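Local coordinates for protein TonB-dependent siderophore receptor (Pseudomonas aeruginosa 39016, PDB 5NEC) that probably takes up iron-loaded siderophores across the outer membrane, using energy delivered through TonB, at residues 65-69 with 70-74; 647-650 with 651-655. All blocks are in the same frame, centred on the assembly; numbering follows the deposited sequence.

Interaction 1. Residues 65-69 with 70-74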
loop_
_atom_site.group_PDB
_atom_site.type_symbol
_atom_site.label_atom_id
_atom_site.label_comp_id
_atom_site.label_asym_id
_atom_site.label_seq_id
_atom_site.Cartn_x
_atom_site.Cartn_y
_atom_site.Cartn_z
ATOM N N THR A 65 -5.872 11.906 -10.101
ATOM C CA THR A 65 -6.310 10.534 -10.417
ATOM C C THR A 65 -7.617 10.149 -9.717
ATOM O O THR A 65 -8.199 9.133 -10.049
ATOM C CB THR A 65 -5.225 9.470 -10.071
ATOM O OG1 THR A 65 -4.950 9.461 -8.664
ATOM C CG2 THR A 65 -3.921 9.716 -10.858
ATOM N N ALA A 66 -8.070 10.959 -8.759
ATOM C CA ALA A 66 -9.253 10.663 -7.925
ATOM C C ALA A 66 -9.172 9.290 -7.235
ATOM O O ALA A 66 -10.176 8.617 -7.059
ATOM C CB ALA A 66 -10.532 10.798 -8.733
ATOM N N ALA A 67 -7.964 8.912 -6.822
ATOM C CA ALA A 67 -7.714 7.694 -6.072
ATOM C C ALA A 67 -8.517 7.683 -4.784
ATOM O O ALA A 67 -8.499 8.665 -4.050
ATOM C CB ALA A 67 -6.229 7.577 -5.748
ATOM N N VAL A 68 -9.215 6.579 -4.518
ATOM C CA VAL A 68 -9.998 6.422 -3.279
ATOM C C VAL A 68 -9.348 5.442 -2.300
ATOM O O VAL A 68 -9.930 5.140 -1.259
ATOM C CB VAL A 68 -11.478 6.031 -3.564
ATOM C CG1 VAL A 68 -12.151 7.116 -4.385
ATOM C CG2 VAL A 68 -11.599 4.688 -4.272
ATOM N N SER A 69 -8.164 4.936 -2.634
ATOM C CA SER A 69 -7.446 4.021 -1.746
ATOM C C SER A 69 -5.959 4.045 -2.026
ATOM O O SER A 69 -5.512 4.615 -3.030
ATOM C CB SER A 69 -7.964 2.590 -1.892
ATOM O OG SER A 69 -7.551 2.028 -3.121
ATOM N N LEU A 70 -5.213 3.417 -1.125
ATOM C CA LEU A 70 -3.751 3.284 -1.231
ATOM C C LEU A 70 -3.333 2.520 -2.473
ATOM O O LEU A 70 -2.428 2.947 -3.149
ATOM C CB LEU A 70 -3.176 2.605 0.030
ATOM C CG LEU A 70 -1.671 2.352 0.094
ATOM C CD1 LEU A 70 -0.877 3.643 -0.020
ATOM C CD2 LEU A 70 -1.319 1.668 1.411
ATOM N N GLN A 71 -4.005 1.408 -2.773
ATOM C CA GLN A 71 -3.724 0.612 -3.989
ATOM C C GLN A 71 -4.009 1.364 -5.284
ATOM O O GLN A 71 -3.195 1.345 -6.199
ATOM C CB GLN A 71 -4.553 -0.659 -4.032
ATOM C CG GLN A 71 -4.306 -1.609 -2.900
ATOM C CD GLN A 71 -4.987 -2.941 -3.116
ATOM O OE1 GLN A 71 -5.272 -3.358 -4.258
ATOM N NE2 GLN A 71 -5.245 -3.638 -2.006
ATOM N N ASP A 72 -5.188 1.975 -5.353
ATOM C CA ASP A 72 -5.600 2.852 -6.459
ATOM C C ASP A 72 -4.498 3.891 -6.759
ATOM O O ASP A 72 -4.078 4.063 -7.905
ATOM C CB ASP A 72 -6.914 3.555 -6.059
ATOM C CG ASP A 72 -7.787 3.974 -7.242
ATOM O OD1 ASP A 72 -7.438 3.731 -8.428
ATOM O OD2 ASP A 72 -8.868 4.554 -6.947
ATOM N N ALA A 73 -4.005 4.534 -5.702
ATOM C CA ALA A 73 -2.984 5.575 -5.813
ATOM C C ALA A 73 -1.629 5.026 -6.260
ATOM O O ALA A 73 -0.929 5.687 -7.035
ATOM C CB ALA A 73 -2.832 6.316 -4.485
ATOM N N LEU A 74 -1.267 3.833 -5.776
ATOM C CA LEU A 74 0.027 3.224 -6.119
ATOM C C LEU A 74 0.113 2.648 -7.544
ATOM O O LEU A 74 1.194 2.291 -7.982
ATOM C CB LEU A 74 0.446 2.175 -5.080
ATOM C CG LEU A 74 0.878 2.723 -3.718
ATOM C CD1 LEU A 74 0.948 1.584 -2.703
ATOM C CD2 LEU A 74 2.211 3.479 -3.773
#
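Ser69 OG accepts from the backbone N of Asp72 where the loop 65-69 runs into the helix 70-74, over 3.3 Å and nearly straight at 164°. Ser69 is thus the N-cap, its OG held between its own backbone N and carbonyl carbon (chi1 72°), from where it faces the first turn. One turn on, Ala73 N donates a hydrogen bond to Ser69 O at 3.1 Å. The Asp72 side chain turns back to the loop: its OD2 accepts from Val68 N at 3.2 Å, on the anti side of the carboxylate and 29° out of its plane. The other oxygen, OD1, forms a salt bridge with Arg75, giving each carboxylate oxygen a partner. A short loop here joins two short helices of the plug domain: a Schellman motif at Ala66 ends helix 59-64, and the N-cap Ser69 follows three residues later. Ala67 CB also packs on Ala73 CB at 3.8 Å. On the helix 59-64 side, Thr65 OG1 bonds to Val61 O and Thr65 O to Gln700 NE2, while Gln71, extended beyond CG, leads away from the loop and bonds through OE1 to Lys710 NZ.

Interaction 2. Residues 647-650 with 651-655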
loop_
_atom_site.group_PDB
_atom_site.type_symbol
_atom_site.label_atom_id
_atom_site.label_comp_id
_atom_site.label_asym_id
_atom_site.label_seq_id
_atom_site.Cartn_x
_atom_site.Cartn_y
_atom_site.Cartn_z
ATOM N N TYR A 647 -2.322 18.511 -18.763
ATOM C CA TYR A 647 -2.026 19.651 -19.620
ATOM C C TYR A 647 -3.013 20.779 -19.325
ATOM O O TYR A 647 -4.225 20.561 -19.388
ATOM C CB TYR A 647 -2.098 19.248 -21.094
ATOM C CG TYR A 647 -1.476 20.279 -22.005
ATOM C CD1 TYR A 647 -0.085 20.355 -22.143
ATOM C CD2 TYR A 647 -2.269 21.193 -22.714
ATOM C CE1 TYR A 647 0.495 21.297 -22.980
ATOM C CE2 TYR A 647 -1.697 22.146 -23.542
ATOM C CZ TYR A 647 -0.316 22.192 -23.672
ATOM O OH TYR A 647 0.275 23.126 -24.486
ATOM N N ASP A 648 -2.492 21.964 -18.983
ATOM C CA ASP A 648 -3.298 23.188 -18.794
ATOM C C ASP A 648 -3.684 23.774 -20.166
ATOM O O ASP A 648 -3.106 24.750 -20.630
ATOM C CB ASP A 648 -2.543 24.210 -17.917
ATOM C CG ASP A 648 -2.326 23.711 -16.456
ATOM O OD1 ASP A 648 -2.759 22.597 -16.110
ATOM O OD2 ASP A 648 -1.730 24.440 -15.630
ATOM N N ILE A 649 -4.664 23.141 -20.803
ATOM C CA ILE A 649 -5.042 23.406 -22.201
ATOM C C ILE A 649 -5.689 24.792 -22.421
ATOM O O ILE A 649 -5.501 25.399 -23.473
ATOM C CB ILE A 649 -5.950 22.269 -22.760
ATOM C CG1 ILE A 649 -6.048 22.343 -24.288
ATOM C CG2 ILE A 649 -7.350 22.298 -22.144
ATOM C CD1 ILE A 649 -6.818 21.197 -24.915
ATOM N N PHE A 650 -6.468 25.264 -21.453
ATOM C CA PHE A 650 -6.971 26.631 -21.444
ATOM C C PHE A 650 -6.688 27.160 -20.051
ATOM O O PHE A 650 -6.306 26.389 -19.174
ATOM C CB PHE A 650 -8.475 26.668 -21.715
ATOM C CG PHE A 650 -8.863 26.169 -23.072
ATOM C CD1 PHE A 650 -8.464 26.861 -24.215
ATOM C CD2 PHE A 650 -9.643 25.013 -23.222
ATOM C CE1 PHE A 650 -8.825 26.409 -25.487
ATOM C CE2 PHE A 650 -10.003 24.552 -24.490
ATOM C CZ PHE A 650 -9.596 25.252 -25.624
ATOM N N PRO A 651 -6.854 28.477 -19.838
ATOM C CA PRO A 651 -6.938 28.909 -18.437
ATOM C C PRO A 651 -8.238 28.360 -17.830
ATOM O O PRO A 651 -9.206 28.129 -18.557
ATOM C CB PRO A 651 -6.914 30.448 -18.519
ATOM C CG PRO A 651 -7.279 30.786 -19.925
ATOM C CD PRO A 651 -6.927 29.606 -20.788
ATOM N N LYS A 652 -8.233 28.106 -16.526
ATOM C CA LYS A 652 -9.352 27.442 -15.819
ATOM C C LYS A 652 -9.610 25.953 -16.173
ATOM O O LYS A 652 -10.452 25.319 -15.533
ATOM C CB LYS A 652 -10.658 28.257 -15.927
ATOM C CG LYS A 652 -10.587 29.591 -15.193
ATOM C CD LYS A 652 -11.691 30.555 -15.588
ATOM C CE LYS A 652 -12.952 30.278 -14.807
ATOM N NZ LYS A 652 -14.130 30.990 -15.363
ATOM N N THR A 653 -8.882 25.391 -17.144
ATOM C CA THR A 653 -9.163 24.051 -17.623
ATOM C C THR A 653 -7.900 23.232 -17.734
ATOM O O THR A 653 -6.906 23.683 -18.309
ATOM C CB THR A 653 -9.843 24.053 -18.999
ATOM O OG1 THR A 653 -11.038 24.825 -18.933
ATOM C CG2 THR A 653 -10.190 22.639 -19.455
ATOM N N THR A 654 -7.970 22.014 -17.195
ATOM C CA THR A 654 -6.904 21.036 -17.299
ATOM C C THR A 654 -7.517 19.757 -17.860
ATOM O O THR A 654 -8.624 19.385 -17.483
ATOM C CB THR A 654 -6.268 20.744 -15.911
ATOM O OG1 THR A 654 -5.941 21.975 -15.259
ATOM C CG2 THR A 654 -4.993 19.922 -16.044
ATOM N N ILE A 655 -6.818 19.122 -18.798
ATOM C CA ILE A 655 -7.132 17.767 -19.218
ATOM C C ILE A 655 -5.948 16.893 -18.897
ATOM O O ILE A 655 -4.829 17.380 -18.729
ATOM C CB ILE A 655 -7.480 17.648 -20.727
ATOM C CG1 ILE A 655 -6.318 18.062 -21.642
ATOM C CG2 ILE A 655 -8.712 18.473 -21.058
ATOM C CD1 ILE A 655 -6.495 17.549 -23.065
#
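Tyr647 O is gripped from the opposite strand by Ile655 N, which donates to it over 3.0 Å, and by a CA-H...O contact from Thr654 CA; a weak bond from Ile649 N in its own strand adds a third approach and closes an inverse gamma turn centred on Asp648. In the other direction Tyr647 N donates to Ile655 O at 2.8 Å, running nearly along the C=O axis with an N-H...O angle of 171°. The two residues form an antiparallel hydrogen-bonded pair at the end of a beta hairpin in the barrel wall, whose strands, 639-650 and 653-666, are joined by a type II turn from Phe650 to Thr653. Lys652 takes the positive phi of that turn, and Thr653 N closes it with a weak bond to Phe650 O. Between the Tyr647-Ile655 and Phe650-Thr653 pairs the register slips by one residue, a beta bulge.

Ile649 is brought beside the second strand at this slip. Its CG1 lies anti to the backbone N (chi1 -165°), and the extended chain carries CD1 obliquely across Ile655 to within 4.1 Å of that residue's CD1. Its other branch, CG2, lies alongside Thr653 CG2. Thr653 CB also meets the Phe650 ring at the edge, near the ring plane. The side chains of Asp648 and Thr654 leave their strands together in one direction, while the backbone of Thr654 bonds onward to Ser686 in strand 674-688 and that of Asp648 to Lys595. Thr654 OG1 makes a weak bond to Asp648 OD1 at 3.4 Å, and the same carboxylate oxygen rests 3.5 Å from Thr654 CG2.

In the fold
Interaction 1 comes first along the chain, in the plug domain, and interaction 2 far later, near the last strands of the beta-barrel. Their centres lie about 23 Å apart and their nearest atoms about 10 Å, with no touch between them. The helix 70-74 packs on plug strands 80-83, 124-130 and 146-151 inside the barrel. The centre of interaction 1 lies about 10 Å from that of the chain, the centre of interaction 2 about 31 Å, at a barrel end, consistent with the short periplasmic turns of this family. Residues 65-74 hold the plug to strands 693-700 and 708-711, whereas interaction 2 closes a hairpin of the barrel wall.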